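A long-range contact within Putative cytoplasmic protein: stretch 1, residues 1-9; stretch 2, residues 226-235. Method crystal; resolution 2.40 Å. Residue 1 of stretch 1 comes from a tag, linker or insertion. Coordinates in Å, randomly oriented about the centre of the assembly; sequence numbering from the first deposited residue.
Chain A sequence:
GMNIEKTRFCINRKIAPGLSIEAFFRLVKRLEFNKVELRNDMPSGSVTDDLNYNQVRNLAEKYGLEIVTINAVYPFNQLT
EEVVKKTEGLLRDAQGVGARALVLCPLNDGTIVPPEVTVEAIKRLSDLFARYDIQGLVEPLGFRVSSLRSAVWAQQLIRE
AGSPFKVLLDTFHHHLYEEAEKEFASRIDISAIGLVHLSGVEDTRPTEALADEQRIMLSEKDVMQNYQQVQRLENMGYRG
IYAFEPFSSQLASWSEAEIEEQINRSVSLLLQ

Stretch 1, residues 1-9: GMNIEKTRF
Stretch 2 226-235: NYQQVQRLEN

A chain terminus can be held by a nonpolar contact and a salt bridge together, and this protein, whose N-terminal segment meets a helix some 225 residues later in the sequence, is a compact example. Residues 226-235 form a regular helix; residues 2-5 run extended past it before a 3-10 turn at 6-8, closed by Arg8 N to Glu5 O (2.9 Å). Register is set by Met2 and Gln231, their CA atoms 7.5 Å apart.

Met2, a selenomethionine, is the plug. Its m, t, m rotamer folds the unbranched chain along the helix, laying SE 3.5 Å from Gln231 CA and CE 3.5 Å from Tyr227 CE1. The CA-to-CB bond of Tyr227 (chi1 t, chi2 86°) points sideways relative to stretch 1, but its ring comes nearer, so that Met2 CE sits over one face, 3.9 Å from the Tyr227 ring centroid, in a CH-pi contact. Val230 CG1 (chi1 t) lies 3.9 Å from both Met2 CE and Ile4 CD1, the latter carried there by an m, t rotamer; Val230 and Ile4 are buried, where branched aliphatic side chains pack without leaving a polar group unpaired. Asn3 points away and stays exposed.

The clamp is Arg8 (m, t, p, chi4 -169°) with Glu234 (m, m, chi3 -75°). The bent glutamate presents both oxygens: NH1 of Arg8 donates to Glu234 OE1 at 3.1 Å and Arg8 NH2 to Glu234 OE2 at 3.0 Å, a bidentate salt bridge. The two stretches bury 338 Å² between them, both sides summed.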

ATOM      1  N   GLY A   1     -14.096  19.355 -10.067  1.00 60.38           N
ATOM      2  CA  GLY A   1     -12.780  19.801  -9.524  1.00 60.75           C
ATOM      3  C   GLY A   1     -11.608  18.998 -10.085  1.00 59.60           C
ATOM      4  O   GLY A   1     -11.024  19.376 -11.118  1.00 61.73           O
HETATM    5  N   MSE A   2     -11.259  17.897  -9.409  1.00 50.92           N
HETATM    6  CA  MSE A   2     -10.209  17.007  -9.906  1.00 49.52           C
HETATM    7  C   MSE A   2     -10.787  15.930 -10.815  1.00 48.41           C
HETATM    8  O   MSE A   2     -11.827  15.319 -10.513  1.00 48.62           O
HETATM    9  CB  MSE A   2      -9.443  16.343  -8.765  1.00 50.57           C
HETATM   10  CG  MSE A   2      -8.578  17.311  -7.940  1.00 55.29           C
HETATM   11 SE   MSE A   2      -7.383  16.337  -6.726  0.75 53.55          SE
HETATM   12  CE  MSE A   2      -8.582  15.716  -5.450  1.00 54.20           C
ATOM     13  N   ASN A   3     -10.081  15.691 -11.918  1.00 48.03           N
ATOM     14  CA  ASN A   3     -10.476  14.688 -12.886  1.00 48.34           C
ATOM     15  C   ASN A   3      -9.486  13.537 -12.767  1.00 47.59           C
ATOM     16  O   ASN A   3      -8.412  13.551 -13.377  1.00 48.65           O
ATOM     17  CB  ASN A   3     -10.540  15.274 -14.315  1.00 52.33           C
ATOM     18  CG  ASN A   3     -11.089  14.260 -15.337  1.00 65.36           C
ATOM     19  OD1 ASN A   3     -12.292  13.923 -15.330  1.00 77.16           O
ATOM     20  ND2 ASN A   3     -10.198  13.746 -16.197  1.00 67.65           N
ATOM     21  N   ILE A   4      -9.856  12.568 -11.935  1.00 47.44           N
ATOM     22  CA  ILE A   4      -9.109  11.340 -11.770  1.00 46.82           C
ATOM     23  C   ILE A   4      -9.921  10.212 -12.398  1.00 46.77           C
ATOM     24  O   ILE A   4     -11.054   9.937 -11.988  1.00 46.65           O
ATOM     25  CB  ILE A   4      -8.832  11.069 -10.268  1.00 47.04           C
ATOM     26  CG1 ILE A   4      -7.992  12.208  -9.667  1.00 48.88           C
ATOM     27  CG2 ILE A   4      -8.105   9.736 -10.082  1.00 48.34           C
ATOM     28  CD1 ILE A   4      -8.001  12.272  -8.114  1.00 49.61           C
ATOM     29  N   GLU A   5      -9.335   9.553 -13.392  1.00 46.94           N
ATOM     30  CA  GLU A   5     -10.002   8.454 -14.080  1.00 47.65           C
ATOM     31  C   GLU A   5     -10.340   7.313 -13.089  1.00 46.44           C
ATOM     32  O   GLU A   5      -9.479   6.878 -12.294  1.00 46.96           O
ATOM     33  CB  GLU A   5      -9.107   7.958 -15.219  1.00 48.46           C
ATOM     34  CG  GLU A   5      -9.861   7.283 -16.366  1.00 57.29           C
ATOM     35  CD  GLU A   5      -8.956   6.992 -17.580  1.00 58.23           C
ATOM     36  OE1 GLU A   5      -7.795   7.480 -17.605  1.00 70.12           O
ATOM     37  OE2 GLU A   5      -9.409   6.273 -18.509  1.00 67.74           O
ATOM     38  N   LYS A   6     -11.595   6.856 -13.112  1.00 46.21           N
ATOM     39  CA  LYS A   6     -12.080   5.838 -12.145  1.00 46.61           C
ATOM     40  C   LYS A   6     -11.202   4.563 -12.171  1.00 46.79           C
ATOM     41  O   LYS A   6     -10.942   3.935 -11.135  1.00 46.84           O
ATOM     42  CB  LYS A   6     -13.559   5.489 -12.397  1.00 45.56           C
ATOM     43  N   THR A   7     -10.768   4.208 -13.383  1.00 47.31           N
ATOM     44  CA  THR A   7      -9.766   3.162 -13.677  1.00 47.62           C
ATOM     45  C   THR A   7      -8.562   3.133 -12.729  1.00 46.35           C
ATOM     46  O   THR A   7      -8.017   2.058 -12.442  1.00 45.16           O
ATOM     47  CB  THR A   7      -9.203   3.446 -15.149  1.00 49.27           C
ATOM     48  OG1 THR A   7     -10.173   3.039 -16.110  1.00 57.13           O
ATOM     49  CG2 THR A   7      -7.831   2.771 -15.490  1.00 50.13           C
ATOM     50  N   ARG A   8      -8.115   4.330 -12.324  1.00 46.37           N
ATOM     51  CA  ARG A   8      -6.917   4.512 -11.495  1.00 46.08           C
ATOM     52  C   ARG A   8      -7.119   4.159 -10.026  1.00 45.81           C
ATOM     53  O   ARG A   8      -6.162   4.212  -9.268  1.00 47.38           O
ATOM     54  CB  ARG A   8      -6.415   5.967 -11.546  1.00 45.01           C
ATOM     55  CG  ARG A   8      -5.867   6.396 -12.887  1.00 46.77           C
ATOM     56  CD  ARG A   8      -5.550   7.888 -12.907  1.00 45.86           C
ATOM     57  NE  ARG A   8      -4.517   8.224 -11.933  1.00 47.93           N
ATOM     58  CZ  ARG A   8      -4.174   9.466 -11.580  1.00 45.66           C
ATOM     59  NH1 ARG A   8      -4.764  10.518 -12.115  1.00 43.08           N
ATOM     60  NH2 ARG A   8      -3.240   9.660 -10.658  1.00 45.07           N
ATOM     61  N   PHE A   9      -8.340   3.843  -9.604  1.00 45.90           N
ATOM     62  CA  PHE A   9      -8.573   3.480  -8.199  1.00 45.45           C
ATOM     63  C   PHE A   9      -8.419   1.981  -7.978  1.00 45.00           C
ATOM     64  O   PHE A   9      -8.749   1.171  -8.845  1.00 45.45           O
ATOM     65  CB  PHE A   9      -9.933   3.993  -7.702  1.00 45.92           C
ATOM     66  CG  PHE A   9      -9.973   5.484  -7.499  1.00 43.31           C
ATOM     67  CD1 PHE A   9      -9.186   6.085  -6.514  1.00 40.73           C
ATOM     68  CD2 PHE A   9     -10.798   6.290  -8.279  1.00 48.35           C
ATOM     69  CE1 PHE A   9      -9.185   7.459  -6.318  1.00 40.52           C
ATOM     70  CE2 PHE A   9     -10.824   7.693  -8.078  1.00 48.87           C
ATOM     71  CZ  PHE A   9     -10.005   8.274  -7.092  1.00 45.05           C
ATOM     72  N   ASN A 226      -5.941  14.286   3.122  1.00 45.53           N
ATOM     73  CA  ASN A 226      -5.832  13.438   1.933  1.00 45.51           C
ATOM     74  C   ASN A 226      -6.188  14.192   0.646  1.00 45.57           C
ATOM     75  O   ASN A 226      -5.457  14.082  -0.323  1.00 44.36           O
ATOM     76  CB  ASN A 226      -6.697  12.175   2.054  1.00 45.67           C
ATOM     77  CG  ASN A 226      -6.080  11.133   2.964  1.00 43.54           C
ATOM     78  OD1 ASN A 226      -5.568  10.108   2.508  1.00 41.23           O
ATOM     79  ND2 ASN A 226      -6.121  11.398   4.259  1.00 39.92           N
ATOM     80  N   TYR A 227      -7.291  14.955   0.652  1.00 45.26           N
ATOM     81  CA  TYR A 227      -7.724  15.706  -0.533  1.00 45.66           C
ATOM     82  C   TYR A 227      -6.578  16.552  -1.019  1.00 45.46           C
ATOM     83  O   TYR A 227      -6.284  16.564  -2.212  1.00 46.08           O
ATOM     84  CB  TYR A 227      -8.943  16.614  -0.248  1.00 46.74           C
ATOM     85  CG  TYR A 227      -9.553  17.280  -1.500  1.00 46.66           C
ATOM     86  CD1 TYR A 227     -10.507  16.619  -2.272  1.00 46.78           C
ATOM     87  CD2 TYR A 227      -9.166  18.568  -1.908  1.00 48.87           C
ATOM     88  CE1 TYR A 227     -11.070  17.218  -3.419  1.00 46.60           C
ATOM     89  CE2 TYR A 227      -9.718  19.175  -3.054  1.00 46.70           C
ATOM     90  CZ  TYR A 227     -10.672  18.492  -3.814  1.00 48.84           C
ATOM     91  OH  TYR A 227     -11.231  19.065  -4.964  1.00 44.28           O
ATOM     92  N   GLN A 228      -5.924  17.235  -0.082  1.00 45.42           N
ATOM     93  CA  GLN A 228      -4.817  18.129  -0.412  1.00 45.79           C
ATOM     94  C   GLN A 228      -3.544  17.383  -0.781  1.00 45.24           C
ATOM     95  O   GLN A 228      -2.802  17.830  -1.655  1.00 45.97           O
ATOM     96  CB  GLN A 228      -4.536  19.105   0.731  1.00 46.50           C
ATOM     97  CG  GLN A 228      -5.639  20.138   0.954  1.00 45.40           C
ATOM     98  CD  GLN A 228      -6.595  19.795   2.098  1.00 48.56           C
ATOM     99  OE1 GLN A 228      -6.812  18.628   2.442  1.00 44.00           O
ATOM    100  NE2 GLN A 228      -7.169  20.834   2.692  1.00 48.60           N
ATOM    101  N   GLN A 229      -3.290  16.248  -0.143  1.00 44.92           N
ATOM    102  CA  GLN A 229      -2.132  15.424  -0.526  1.00 45.82           C
ATOM    103  C   GLN A 229      -2.315  14.878  -1.938  1.00 45.66           C
ATOM    104  O   GLN A 229      -1.361  14.811  -2.691  1.00 47.22           O
ATOM    105  CB  GLN A 229      -1.898  14.259   0.435  1.00 44.74           C
ATOM    106  CG  GLN A 229      -1.255  14.624   1.758  1.00 44.57           C
ATOM    107  CD  GLN A 229      -0.789  13.368   2.503  1.00 47.45           C
ATOM    108  OE1 GLN A 229       0.003  12.581   1.965  1.00 47.50           O
ATOM    109  NE2 GLN A 229      -1.294  13.162   3.724  1.00 42.87           N
ATOM    110  N   VAL A 230      -3.543  14.487  -2.277  1.00 45.59           N
ATOM    111  CA  VAL A 230      -3.862  13.931  -3.587  1.00 45.39           C
ATOM    112  C   VAL A 230      -3.830  15.014  -4.640  1.00 45.47           C
ATOM    113  O   VAL A 230      -3.378  14.760  -5.752  1.00 45.00           O
ATOM    114  CB  VAL A 230      -5.269  13.271  -3.627  1.00 45.60           C
ATOM    115  CG1 VAL A 230      -5.721  13.020  -5.082  1.00 46.46           C
ATOM    116  CG2 VAL A 230      -5.290  11.968  -2.841  1.00 45.52           C
ATOM    117  N   GLN A 231      -4.347  16.198  -4.286  1.00 45.61           N
ATOM    118  CA  GLN A 231      -4.388  17.352  -5.191  1.00 44.83           C
ATOM    119  C   GLN A 231      -2.975  17.792  -5.557  1.00 45.35           C
ATOM    120  O   GLN A 231      -2.701  18.185  -6.699  1.00 46.13           O
ATOM    121  CB  GLN A 231      -5.187  18.512  -4.579  1.00 44.06           C
ATOM    122  CG  GLN A 231      -5.541  19.623  -5.576  1.00 44.58           C
ATOM    123  N   ARG A 232      -2.067  17.697  -4.595  1.00 45.33           N
ATOM    124  CA  ARG A 232      -0.687  18.041  -4.856  1.00 45.39           C
ATOM    125  C   ARG A 232      -0.049  17.071  -5.855  1.00 45.51           C
ATOM    126  O   ARG A 232       0.622  17.500  -6.816  1.00 44.30           O
ATOM    127  CB  ARG A 232       0.099  18.049  -3.557  1.00 45.03           C
ATOM    128  CG  ARG A 232       1.559  18.367  -3.770  1.00 47.06           C
ATOM    129  CD  ARG A 232       2.246  18.682  -2.466  1.00 49.84           C
ATOM    130  NE  ARG A 232       2.167  17.592  -1.472  1.00 49.29           N
ATOM    131  CZ  ARG A 232       2.530  17.746  -0.199  1.00 47.62           C
ATOM    132  NH1 ARG A 232       2.989  18.937   0.212  1.00 49.46           N
ATOM    133  NH2 ARG A 232       2.434  16.736   0.665  1.00 47.45           N
ATOM    134  N   LEU A 233      -0.252  15.773  -5.615  1.00 44.15           N
ATOM    135  CA  LEU A 233       0.262  14.726  -6.493  1.00 43.59           C
ATOM    136  C   LEU A 233      -0.235  14.937  -7.908  1.00 43.42           C
ATOM    137  O   LEU A 233       0.543  14.852  -8.872  1.00 42.79           O
ATOM    138  CB  LEU A 233      -0.134  13.335  -5.983  1.00 43.96           C
ATOM    139  CG  LEU A 233       0.613  12.863  -4.722  1.00 45.32           C
ATOM    140  CD1 LEU A 233       0.032  11.580  -4.125  1.00 43.57           C
ATOM    141  CD2 LEU A 233       2.074  12.670  -5.024  1.00 46.24           C
ATOM    142  N   GLU A 234      -1.528  15.238  -8.026  1.00 42.85           N
ATOM    143  CA  GLU A 234      -2.120  15.538  -9.327  1.00 43.88           C
ATOM    144  C   GLU A 234      -1.481  16.758  -9.994  1.00 43.63           C
ATOM    145  O   GLU A 234      -1.215  16.746 -11.206  1.00 42.26           O
ATOM    146  CB  GLU A 234      -3.633  15.753  -9.211  1.00 43.74           C
ATOM    147  CG  GLU A 234      -4.449  14.484  -8.989  1.00 45.12           C
ATOM    148  CD  GLU A 234      -4.068  13.354  -9.932  1.00 46.03           C
ATOM    149  OE1 GLU A 234      -4.438  13.404 -11.132  1.00 42.69           O
ATOM    150  OE2 GLU A 234      -3.407  12.411  -9.450  1.00 42.20           O
ATOM    151  N   ASN A 235      -1.242  17.801  -9.201  1.00 44.02           N
ATOM    152  CA  ASN A 235      -0.649  19.026  -9.717  1.00 44.76           C
ATOM    153  C   ASN A 235       0.815  18.827 -10.105  1.00 46.00           C
ATOM    154  O   ASN A 235       1.278  19.420 -11.087  1.00 46.78           O
ATOM    155  CB  ASN A 235      -0.824  20.169  -8.721  1.00 44.43           C
ATOM    156  CG  ASN A 235      -2.274  20.643  -8.637  1.00 46.45           C
ATOM    157  OD1 ASN A 235      -2.945  20.823  -9.654  1.00 46.47           O
ATOM    158  ND2 ASN A 235      -2.760  20.837  -7.427  1.00 51.31           N
TER